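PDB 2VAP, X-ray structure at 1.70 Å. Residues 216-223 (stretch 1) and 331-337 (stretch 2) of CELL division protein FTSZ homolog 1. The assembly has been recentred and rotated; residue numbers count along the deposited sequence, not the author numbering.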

ATOM      1  N   ILE A 216       3.918  -5.999   2.400  1.00 17.62           N
ATOM      2  CA  ILE A 216       2.784  -6.750   2.947  1.00 19.37           C
ATOM      3  C   ILE A 216       2.115  -5.969   4.079  1.00 18.79           C
ATOM      4  O   ILE A 216       0.899  -5.776   4.065  1.00 19.62           O
ATOM      5  CB  ILE A 216       3.201  -8.175   3.425  1.00 28.76           C
ATOM      6  CG1 ILE A 216       3.652  -9.046   2.241  1.00 25.97           C
ATOM      7  CG2 ILE A 216       2.074  -8.858   4.210  1.00 28.18           C
ATOM      8  CD1 ILE A 216       2.675  -9.110   1.073  1.00472.19           C
ATOM      9  N   ASN A 217       2.916  -5.510   5.038  1.00 17.27           N
ATOM     10  CA  ASN A 217       2.419  -4.715   6.163  1.00 25.38           C
ATOM     11  C   ASN A 217       1.691  -3.443   5.728  1.00 16.47           C
ATOM     12  O   ASN A 217       0.675  -3.074   6.319  1.00 15.98           O
ATOM     13  CB  ASN A 217       3.559  -4.366   7.127  1.00 29.24           C
ATOM     14  CG  ASN A 217       3.871  -5.489   8.106  1.00 63.88           C
ATOM     15  OD1 ASN A 217       3.890  -5.275   9.318  1.00117.24           O
ATOM     16  ND2 ASN A 217       4.118  -6.688   7.586  1.00 41.11           N
ATOM     17  N   ALA A 218       2.212  -2.786   4.694  1.00 13.96           N
ATOM     18  CA  ALA A 218       1.624  -1.549   4.181  1.00 10.65           C
ATOM     19  C   ALA A 218       0.301  -1.793   3.455  1.00 10.91           C
ATOM     20  O   ALA A 218      -0.699  -1.140   3.753  1.00 11.95           O
ATOM     21  CB  ALA A 218       2.612  -0.823   3.270  1.00 14.42           C
ATOM     22  N   VAL A 219       0.304  -2.732   2.509  1.00 10.90           N
ATOM     23  CA  VAL A 219      -0.890  -3.041   1.714  1.00 10.58           C
ATOM     24  C   VAL A 219      -1.973  -3.717   2.564  1.00 10.46           C
ATOM     25  O   VAL A 219      -3.114  -3.255   2.597  1.00 12.82           O
ATOM     26  CB  VAL A 219      -0.552  -3.896   0.457  1.00  9.97           C
ATOM     27  CG1 VAL A 219      -1.819  -4.289  -0.296  1.00 13.24           C
ATOM     28  CG2 VAL A 219       0.389  -3.139  -0.473  1.00 11.42           C
ATOM     29  N   LYS A 220      -1.605  -4.799   3.252  1.00 10.82           N
ATOM     30  CA  LYS A 220      -2.538  -5.519   4.125  1.00 11.00           C
ATOM     31  C   LYS A 220      -3.061  -4.620   5.246  1.00 11.57           C
ATOM     32  O   LYS A 220      -4.246  -4.661   5.576  1.00 11.80           O
ATOM     33  CB  LYS A 220      -1.880  -6.776   4.702  1.00 11.15           C
ATOM     34  CG  LYS A 220      -2.846  -7.772   5.330  1.00 15.99           C
ATOM     35  CD  LYS A 220      -2.121  -9.041   5.744  1.00 18.70           C
ATOM     36  CE  LYS A 220      -3.069 -10.035   6.393  1.00 31.82           C
ATOM     37  NZ  LYS A 220      -2.370 -11.285   6.801  1.00138.42           N
ATOM     38  N   GLY A 221      -2.175  -3.802   5.812  1.00 13.65           N
ATOM     39  CA  GLY A 221      -2.535  -2.868   6.879  1.00 15.71           C
ATOM     40  C   GLY A 221      -3.538  -1.807   6.458  1.00 14.20           C
ATOM     41  O   GLY A 221      -4.446  -1.471   7.220  1.00 13.02           O
ATOM     42  N   LEU A 222      -3.377  -1.278   5.248  1.00 10.21           N
ATOM     43  CA  LEU A 222      -4.307  -0.278   4.721  1.00  9.76           C
ATOM     44  C   LEU A 222      -5.658  -0.884   4.344  1.00 10.03           C
ATOM     45  O   LEU A 222      -6.704  -0.310   4.655  1.00 13.30           O
ATOM     46  CB  LEU A 222      -3.702   0.470   3.527  1.00 10.25           C
ATOM     47  CG  LEU A 222      -2.764   1.637   3.845  1.00 13.41           C
ATOM     48  CD1 LEU A 222      -1.944   2.012   2.621  1.00 13.35           C
ATOM     49  CD2 LEU A 222      -3.537   2.846   4.366  1.00 17.44           C
ATOM     50  N   VAL A 223      -5.627  -2.038   3.679  1.00 10.97           N
ATOM     51  CA  VAL A 223      -6.846  -2.746   3.282  1.00  8.40           C
ATOM     52  C   VAL A 223      -7.664  -3.160   4.507  1.00  8.08           C
ATOM     53  O   VAL A 223      -8.859  -2.866   4.592  1.00  9.91           O
ATOM     54  CB  VAL A 223      -6.533  -3.999   2.412  1.00  9.11           C
ATOM     55  CG1 VAL A 223      -7.780  -4.864   2.222  1.00 10.93           C
ATOM     56  CG2 VAL A 223      -5.971  -3.590   1.062  1.00  9.47           C
ATOM     57  N   VAL A 331       2.440  -5.019  20.222  1.00 16.18           N
ATOM     58  CA  VAL A 331       1.578  -4.053  19.543  1.00 18.17           C
ATOM     59  C   VAL A 331       2.331  -3.475  18.345  1.00 15.68           C
ATOM     60  O   VAL A 331       3.472  -3.024  18.477  1.00 17.60           O
ATOM     61  CB  VAL A 331       1.093  -2.927  20.497  1.00 17.88           C
ATOM     62  CG1 VAL A 331       0.593  -1.709  19.718  1.00 18.22           C
ATOM     63  CG2 VAL A 331      -0.004  -3.445  21.410  1.00 18.29           C
ATOM     64  N   ARG A 332       1.689  -3.513  17.181  1.00 13.70           N
ATOM     65  CA  ARG A 332       2.256  -2.968  15.951  1.00 18.13           C
ATOM     66  C   ARG A 332       1.452  -1.754  15.494  1.00 14.97           C
ATOM     67  O   ARG A 332       0.219  -1.775  15.505  1.00 16.88           O
ATOM     68  CB  ARG A 332       2.281  -4.039  14.857  1.00 13.69           C
ATOM     69  CG  ARG A 332       3.019  -3.638  13.582  1.00 23.66           C
ATOM     70  CD  ARG A 332       2.950  -4.736  12.529  1.00 31.76           C
ATOM     71  NE  ARG A 332       3.730  -5.916  12.903  1.00 59.69           N
ATOM     72  CZ  ARG A 332       3.738  -7.065  12.230  1.00 88.52           C
ATOM     73  NH1 ARG A 332       3.003  -7.211  11.134  1.00161.87           N
ATOM     74  NH2 ARG A 332       4.483  -8.074  12.658  1.00125.30           N
ATOM     75  N   VAL A 333       2.158  -0.698  15.101  1.00 11.12           N
ATOM     76  CA  VAL A 333       1.519   0.519  14.607  1.00 13.21           C
ATOM     77  C   VAL A 333       1.941   0.799  13.167  1.00 13.39           C
ATOM     78  O   VAL A 333       3.132   0.925  12.873  1.00 12.11           O
ATOM     79  CB  VAL A 333       1.831   1.744  15.513  1.00 15.07           C
ATOM     80  CG1 VAL A 333       1.319   3.040  14.884  1.00 15.89           C
ATOM     81  CG2 VAL A 333       1.223   1.557  16.897  1.00 13.79           C
ATOM     82  N   LEU A 334       0.954   0.870  12.276  1.00  9.75           N
ATOM     83  CA  LEU A 334       1.176   1.341  10.914  1.00 10.18           C
ATOM     84  C   LEU A 334       0.671   2.771  10.788  1.00 11.52           C
ATOM     85  O   LEU A 334      -0.497   3.060  11.062  1.00 11.48           O
ATOM     86  CB  LEU A 334       0.488   0.439   9.881  1.00 11.26           C
ATOM     87  CG  LEU A 334       0.485   0.949   8.430  1.00 10.25           C
ATOM     88  CD1 LEU A 334       1.886   0.934   7.814  1.00 11.15           C
ATOM     89  CD2 LEU A 334      -0.485   0.153   7.569  1.00 12.77           C
ATOM     90  N   LEU A 335       1.570   3.660  10.378  1.00 12.09           N
ATOM     91  CA  LEU A 335       1.241   5.057  10.159  1.00  8.63           C
ATOM     92  C   LEU A 335       1.432   5.393   8.684  1.00 11.83           C
ATOM     93  O   LEU A 335       2.499   5.145   8.121  1.00 14.34           O
ATOM     94  CB  LEU A 335       2.128   5.948  11.036  1.00 11.43           C
ATOM     95  CG  LEU A 335       1.950   7.468  10.996  1.00 23.21           C
ATOM     96  CD1 LEU A 335       0.602   7.890  11.564  1.00 25.06           C
ATOM     97  CD2 LEU A 335       3.082   8.143  11.753  1.00 27.16           C
ATOM     98  N   VAL A 336       0.388   5.934   8.061  1.00  9.79           N
ATOM     99  CA  VAL A 336       0.468   6.404   6.681  1.00  9.56           C
ATOM    100  C   VAL A 336       0.186   7.902   6.667  1.00 13.15           C
ATOM    101  O   VAL A 336      -0.939   8.337   6.916  1.00 13.78           O
ATOM    102  CB  VAL A 336      -0.505   5.647   5.737  1.00 12.32           C
ATOM    103  CG1 VAL A 336      -0.385   6.168   4.307  1.00 14.14           C
ATOM    104  CG2 VAL A 336      -0.240   4.147   5.775  1.00 14.45           C
ATOM    105  N   ILE A 337       1.228   8.678   6.384  1.00 10.54           N
ATOM    106  CA  ILE A 337       1.170  10.135   6.413  1.00 10.85           C
ATOM    107  C   ILE A 337       0.953  10.673   4.999  1.00 16.35           C
ATOM    108  O   ILE A 337       1.717  10.350   4.091  1.00 15.95           O
ATOM    109  CB  ILE A 337       2.477  10.715   7.026  1.00 17.07           C
ATOM    110  CG1 ILE A 337       2.639  10.283   8.495  1.00 20.62           C
ATOM    111  CG2 ILE A 337       2.544  12.225   6.875  1.00 48.26           C
ATOM    112  CD1 ILE A 337       1.617  10.867   9.461  1.00 46.02           C
TER

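This contact between a helix and a β-strand, joined by no hydrogen bond, illustrates how a glycine can let a large aliphatic side chain pack directly against helical backbone. Residues 216-223 are helical, 331-337 form a strand, and their axes cross nearly at right angles (85°), 9.5 Å apart at closest approach. As is usual for a strand, alternate side chains face the same way: Arg 332, Leu 334 and Val 336 point toward the helix.

Leu 334 sits at the centre. Its CD2 lies 3.7 Å from Gly 221 CA and 3.6 Å from Asn 217 O, so the methyl rests on the backbone itself. Asn 217 O is not left unpaired, since it accepts the helical hydrogen bond from Gly 221 N (3.0 Å). An ideally placed CB on Gly 221 would lie 2.5 Å from Leu 334 CD2, a clash; without one, the two CA atoms of Gly 221 and Leu 334 come within 6.9 Å.

Farther along the strand, Val 336 meets Leu 222 of the helix. The CA-to-CB bond of Leu 222 points sideways, yet the end of its side chain comes nearer, and its CD2 lies 3.8 Å from Val 336 CG2 in an apolar contact. Toward the other end, Asn 217 OD1 approaches Arg 332 NH1 to 2.8 Å, but the angle is too poor for a hydrogen bond, however favourable the pairing of carbonyl oxygen with cationic guanidinium.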